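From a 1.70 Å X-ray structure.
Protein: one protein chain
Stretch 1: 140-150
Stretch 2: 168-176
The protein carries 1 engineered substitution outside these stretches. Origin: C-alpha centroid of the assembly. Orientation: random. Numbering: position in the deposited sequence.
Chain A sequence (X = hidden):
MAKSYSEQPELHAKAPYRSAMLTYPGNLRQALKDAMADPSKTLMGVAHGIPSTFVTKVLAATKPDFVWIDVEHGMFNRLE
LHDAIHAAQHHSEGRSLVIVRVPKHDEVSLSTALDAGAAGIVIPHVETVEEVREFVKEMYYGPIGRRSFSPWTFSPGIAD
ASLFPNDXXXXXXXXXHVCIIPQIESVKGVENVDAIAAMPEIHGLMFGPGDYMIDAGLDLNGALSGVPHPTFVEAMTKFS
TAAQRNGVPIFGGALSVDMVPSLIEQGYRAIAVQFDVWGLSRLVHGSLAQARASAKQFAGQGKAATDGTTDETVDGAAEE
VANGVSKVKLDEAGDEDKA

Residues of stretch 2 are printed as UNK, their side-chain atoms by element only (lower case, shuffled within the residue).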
# COMPACT_ATOMS: atom_id res chain seq x y z
N TYR A 140 -21.20 -22.10 3.17
CA TYR A 140 -21.53 -23.06 2.14
C TYR A 140 -22.67 -22.61 1.27
O TYR A 140 -23.59 -21.93 1.74
CB TYR A 140 -21.86 -24.41 2.78
CG TYR A 140 -20.73 -24.98 3.63
CD1 TYR A 140 -20.65 -24.71 5.00
CD2 TYR A 140 -19.72 -25.75 3.05
CE1 TYR A 140 -19.59 -25.20 5.77
CE2 TYR A 140 -18.65 -26.24 3.81
CZ TYR A 140 -18.60 -25.96 5.17
OH TYR A 140 -17.53 -26.45 5.90
N TYR A 141 -22.61 -23.00 0.00
CA TYR A 141 -23.67 -22.67 -0.95
C TYR A 141 -24.88 -23.55 -0.70
O TYR A 141 -24.77 -24.61 -0.07
CB TYR A 141 -23.19 -22.93 -2.37
CG TYR A 141 -22.01 -22.09 -2.78
CD1 TYR A 141 -22.15 -20.72 -2.98
CD2 TYR A 141 -20.75 -22.67 -2.98
CE1 TYR A 141 -21.07 -19.94 -3.37
CE2 TYR A 141 -19.67 -21.89 -3.37
CZ TYR A 141 -19.83 -20.54 -3.56
OH TYR A 141 -18.77 -19.79 -3.98
N GLY A 142 -26.03 -23.11 -1.18
CA GLY A 142 -27.22 -23.93 -1.04
C GLY A 142 -26.93 -25.23 -1.76
O GLY A 142 -26.14 -25.25 -2.71
N PRO A 143 -27.57 -26.34 -1.38
CA PRO A 143 -28.56 -26.48 -0.31
C PRO A 143 -28.04 -26.49 1.13
O PRO A 143 -28.82 -26.51 2.07
CB PRO A 143 -29.24 -27.80 -0.67
CG PRO A 143 -28.10 -28.61 -1.21
CD PRO A 143 -27.36 -27.62 -2.09
N ILE A 144 -26.72 -26.46 1.32
CA ILE A 144 -26.17 -26.50 2.67
C ILE A 144 -26.33 -25.18 3.41
O ILE A 144 -26.74 -25.15 4.57
CB ILE A 144 -24.68 -26.91 2.63
CG1 ILE A 144 -24.55 -28.28 1.94
CG2 ILE A 144 -24.11 -26.94 4.05
CD1 ILE A 144 -23.12 -28.79 1.83
N GLY A 145 -26.00 -24.09 2.73
CA GLY A 145 -26.11 -22.79 3.35
C GLY A 145 -26.66 -21.77 2.37
O GLY A 145 -27.46 -22.11 1.49
N ARG A 146 -26.24 -20.52 2.51
CA ARG A 146 -26.70 -19.47 1.62
C ARG A 146 -25.56 -18.56 1.21
O ARG A 146 -25.75 -17.39 0.88
CB ARG A 146 -27.82 -18.66 2.27
CG ARG A 146 -27.50 -18.08 3.62
CD ARG A 146 -28.80 -17.65 4.32
NE ARG A 146 -28.56 -17.15 5.67
CZ ARG A 146 -27.89 -16.04 5.93
NH1 ARG A 146 -27.39 -15.31 4.94
NH2 ARG A 146 -27.70 -15.66 7.19
N ARG A 147 -24.35 -19.12 1.22
CA ARG A 147 -23.17 -18.36 0.83
C ARG A 147 -23.39 -17.72 -0.53
O ARG A 147 -23.95 -18.33 -1.44
CB ARG A 147 -21.94 -19.28 0.76
CG ARG A 147 -20.68 -18.57 0.23
CD ARG A 147 -19.50 -19.53 0.13
NE ARG A 147 -18.35 -18.89 -0.53
CZ ARG A 147 -17.27 -19.55 -0.94
NH1 ARG A 147 -17.18 -20.85 -0.76
NH2 ARG A 147 -16.30 -18.90 -1.57
N SER A 148 -22.96 -16.47 -0.65
CA SER A 148 -23.10 -15.73 -1.89
C SER A 148 -21.98 -16.10 -2.85
O SER A 148 -20.81 -16.16 -2.48
CB SER A 148 -23.06 -14.23 -1.61
OG SER A 148 -23.19 -13.50 -2.82
N PHE A 149 -22.36 -16.31 -4.10
CA PHE A 149 -21.42 -16.68 -5.15
C PHE A 149 -20.73 -15.45 -5.75
O PHE A 149 -21.40 -14.52 -6.22
CB PHE A 149 -22.21 -17.43 -6.23
CG PHE A 149 -21.35 -18.09 -7.25
CD1 PHE A 149 -20.80 -19.34 -7.00
CD2 PHE A 149 -21.06 -17.44 -8.45
CE1 PHE A 149 -19.97 -19.96 -7.94
CE2 PHE A 149 -20.23 -18.05 -9.39
CZ PHE A 149 -19.69 -19.31 -9.14
N SER A 150 -19.40 -15.43 -5.74
CA SER A 150 -18.65 -14.30 -6.30
C SER A 150 -18.36 -14.51 -7.78
O SER A 150 -17.97 -15.60 -8.18
CB SER A 150 -17.31 -14.11 -5.59
OG SER A 150 -16.52 -13.12 -6.23
N UNK A 168 -18.63 -26.13 -13.27
CA UNK A 168 -18.08 -24.90 -13.85
C UNK A 168 -17.98 -23.72 -12.89
O UNK A 168 -17.24 -22.76 -13.13
c UNK A 168 -19.63 -25.91 -15.34
c UNK A 168 -19.87 -26.51 -13.98
c UNK A 168 -19.04 -24.59 -15.00
N UNK A 169 -18.73 -23.78 -11.80
CA UNK A 169 -18.72 -22.70 -10.83
C UNK A 169 -18.03 -23.09 -9.53
O UNK A 169 -17.98 -22.31 -8.58
c UNK A 169 -21.65 -21.25 -14.52
c UNK A 169 -20.76 -21.87 -11.94
c UNK A 169 -20.58 -20.60 -12.47
c UNK A 169 -21.42 -22.83 -12.72
c UNK A 169 -20.15 -22.24 -10.61
o UNK A 169 -22.05 -20.94 -15.81
c UNK A 169 -21.01 -20.28 -13.76
c UNK A 169 -21.86 -22.52 -14.01
N UNK A 170 -17.49 -24.30 -9.52
CA UNK A 170 -16.77 -24.82 -8.37
C UNK A 170 -17.59 -24.83 -7.09
O UNK A 170 -17.06 -24.70 -5.99
c UNK A 170 -15.45 -24.04 -8.21
o UNK A 170 -13.73 -25.65 -8.58
n UNK A 170 -14.01 -24.11 -10.19
c UNK A 170 -14.31 -24.66 -9.01
N UNK A 171 -18.90 -24.98 -7.23
CA UNK A 171 -19.76 -25.05 -6.07
C UNK A 171 -19.48 -26.37 -5.33
O UNK A 171 -19.50 -26.41 -4.11
c UNK A 171 -21.25 -25.01 -6.49
c UNK A 171 -21.63 -23.57 -6.83
c UNK A 171 -22.14 -25.53 -5.37
N UNK A 172 -19.22 -27.43 -6.08
CA UNK A 172 -18.94 -28.73 -5.47
C UNK A 172 -17.59 -28.67 -4.75
O UNK A 172 -17.43 -29.19 -3.65
c UNK A 172 -18.91 -29.83 -6.54
N UNK A 173 -16.63 -28.02 -5.40
CA UNK A 173 -15.30 -27.88 -4.81
C UNK A 173 -15.43 -27.23 -3.44
O UNK A 173 -14.92 -27.74 -2.44
c UNK A 173 -13.06 -26.75 -5.02
c UNK A 173 -14.42 -26.99 -5.69
o UNK A 173 -14.24 -27.62 -6.95
N UNK A 174 -16.14 -26.11 -3.41
CA UNK A 174 -16.31 -25.39 -2.17
C UNK A 174 -17.07 -26.16 -1.10
O UNK A 174 -16.65 -26.23 0.06
c UNK A 174 -17.02 -24.06 -2.44
o UNK A 174 -16.19 -23.23 -3.25
N UNK A 175 -18.18 -26.77 -1.47
CA UNK A 175 -18.95 -27.48 -0.46
C UNK A 175 -18.34 -28.80 0.01
O UNK A 175 -18.65 -29.28 1.10
n UNK A 175 -22.54 -26.48 -1.03
c UNK A 175 -20.40 -27.65 -0.95
o UNK A 175 -20.72 -25.29 -0.43
c UNK A 175 -21.24 -26.37 -0.78
N UNK A 176 -17.45 -29.38 -0.80
CA UNK A 176 -16.82 -30.64 -0.44
C UNK A 176 -15.44 -30.49 0.20
O UNK A 176 -14.99 -31.38 0.92
n UNK A 176 -17.99 -32.12 -3.60
c UNK A 176 -17.99 -31.92 -2.29
o UNK A 176 -19.00 -32.05 -1.61
c UNK A 176 -16.66 -31.55 -1.66
O HOH W 1 -16.71 -21.21 -4.92
O HOH W 2 -14.73 -21.92 -1.41
O HOH W 3 -18.22 -23.27 0.26

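Position 168 carries three side-chain carbons that close a ring onto its own backbone N, so it is Pro168. It touches nothing on stretch 1.

Position 169 has one carbon followed by a six-carbon ring bearing a single oxygen, which makes it Tyr169. Its CB lies 3.3 Å from Phe149 CZ, and its backbone O sits 3.1 Å from Phe149 CE1, at the edge of the phenylalanine ring and near its plane. The two rings meet obliquely, centroids 5.8 Å apart and planes at 65°.

At position 170 two carbons lead to one oxygen and one nitrogen, and the side chain reaches nothing on stretch 1. The elements alone fit asparagine, since an acid would end in two oxygens: Asn170. It occupies the N-cap position with phi positive at 57°, although its side chain makes no capping bond.

Position 171 opens the helix with three carbons, one carrying the other two. That is the branched valine pattern, Val171. It touches two aromatic rings: CG1 is 4.0 Å from Tyr141 CD2, CG2 lies over one face of the Tyr141 ring, and the same CG2 is 4.1 Å from Phe149 CE1.

Position 172 has a single carbon directed away from stretch 1, hence Ala172.

Position 173 has one carbon bearing an oxygen and a carbon, and it too makes no contact across. This is Thr173, whose OG1 donates to Asn170 OD1 at 2.6 Å, tying the first turn together from within.

Position 174 shows one carbon, then one oxygen, and its CA-to-CB bond points toward stretch 1: Ser174. Its CB packs 3.5 Å from Tyr141 CE2, at the ring edge. The hydroxyl works through solvent, with OG 2.7 Å from the oxygen of water 1, which also bonds Tyr141 OH, and 2.7 Å from that of water 2, which accepts from Arg147 NH1.

Position 175 again has two carbons, the second carrying one oxygen and one nitrogen. The oxygen is 3.0 Å from Tyr141 N, a donor, and the nitrogen 3.1 Å from Tyr141 O, an acceptor, so an amide fits both ends: Asn175.

Position 176 repeats the same atoms, two carbons with an oxygen and a nitrogen, but stays clear of stretch 1. It is Asn176, and its backbone N bonds Ala172 O in the helix.

The contact pairs a helix with a segment that has no regular structure, and its central device is one amide. Asn175 OD1 accepts from Tyr141 N while Asn175 ND2 donates to Tyr141 O, so a side chain reads both polar groups of one residue's backbone. One turn earlier, Val171 packs on Tyr141 and Phe149, and Tyr169 packs more closely on Phe149. Waters complete the polar side: water 3 accepts from Arg147 NH1 and donates to Asn175 OD1. The rule is compact: anchor the loop backbone with an amide, pack its aromatics with a branched aliphatic and a further aromatic, and let ordered water bridge the remainder.

Stretch 2 (168-176) PYNVATSNN
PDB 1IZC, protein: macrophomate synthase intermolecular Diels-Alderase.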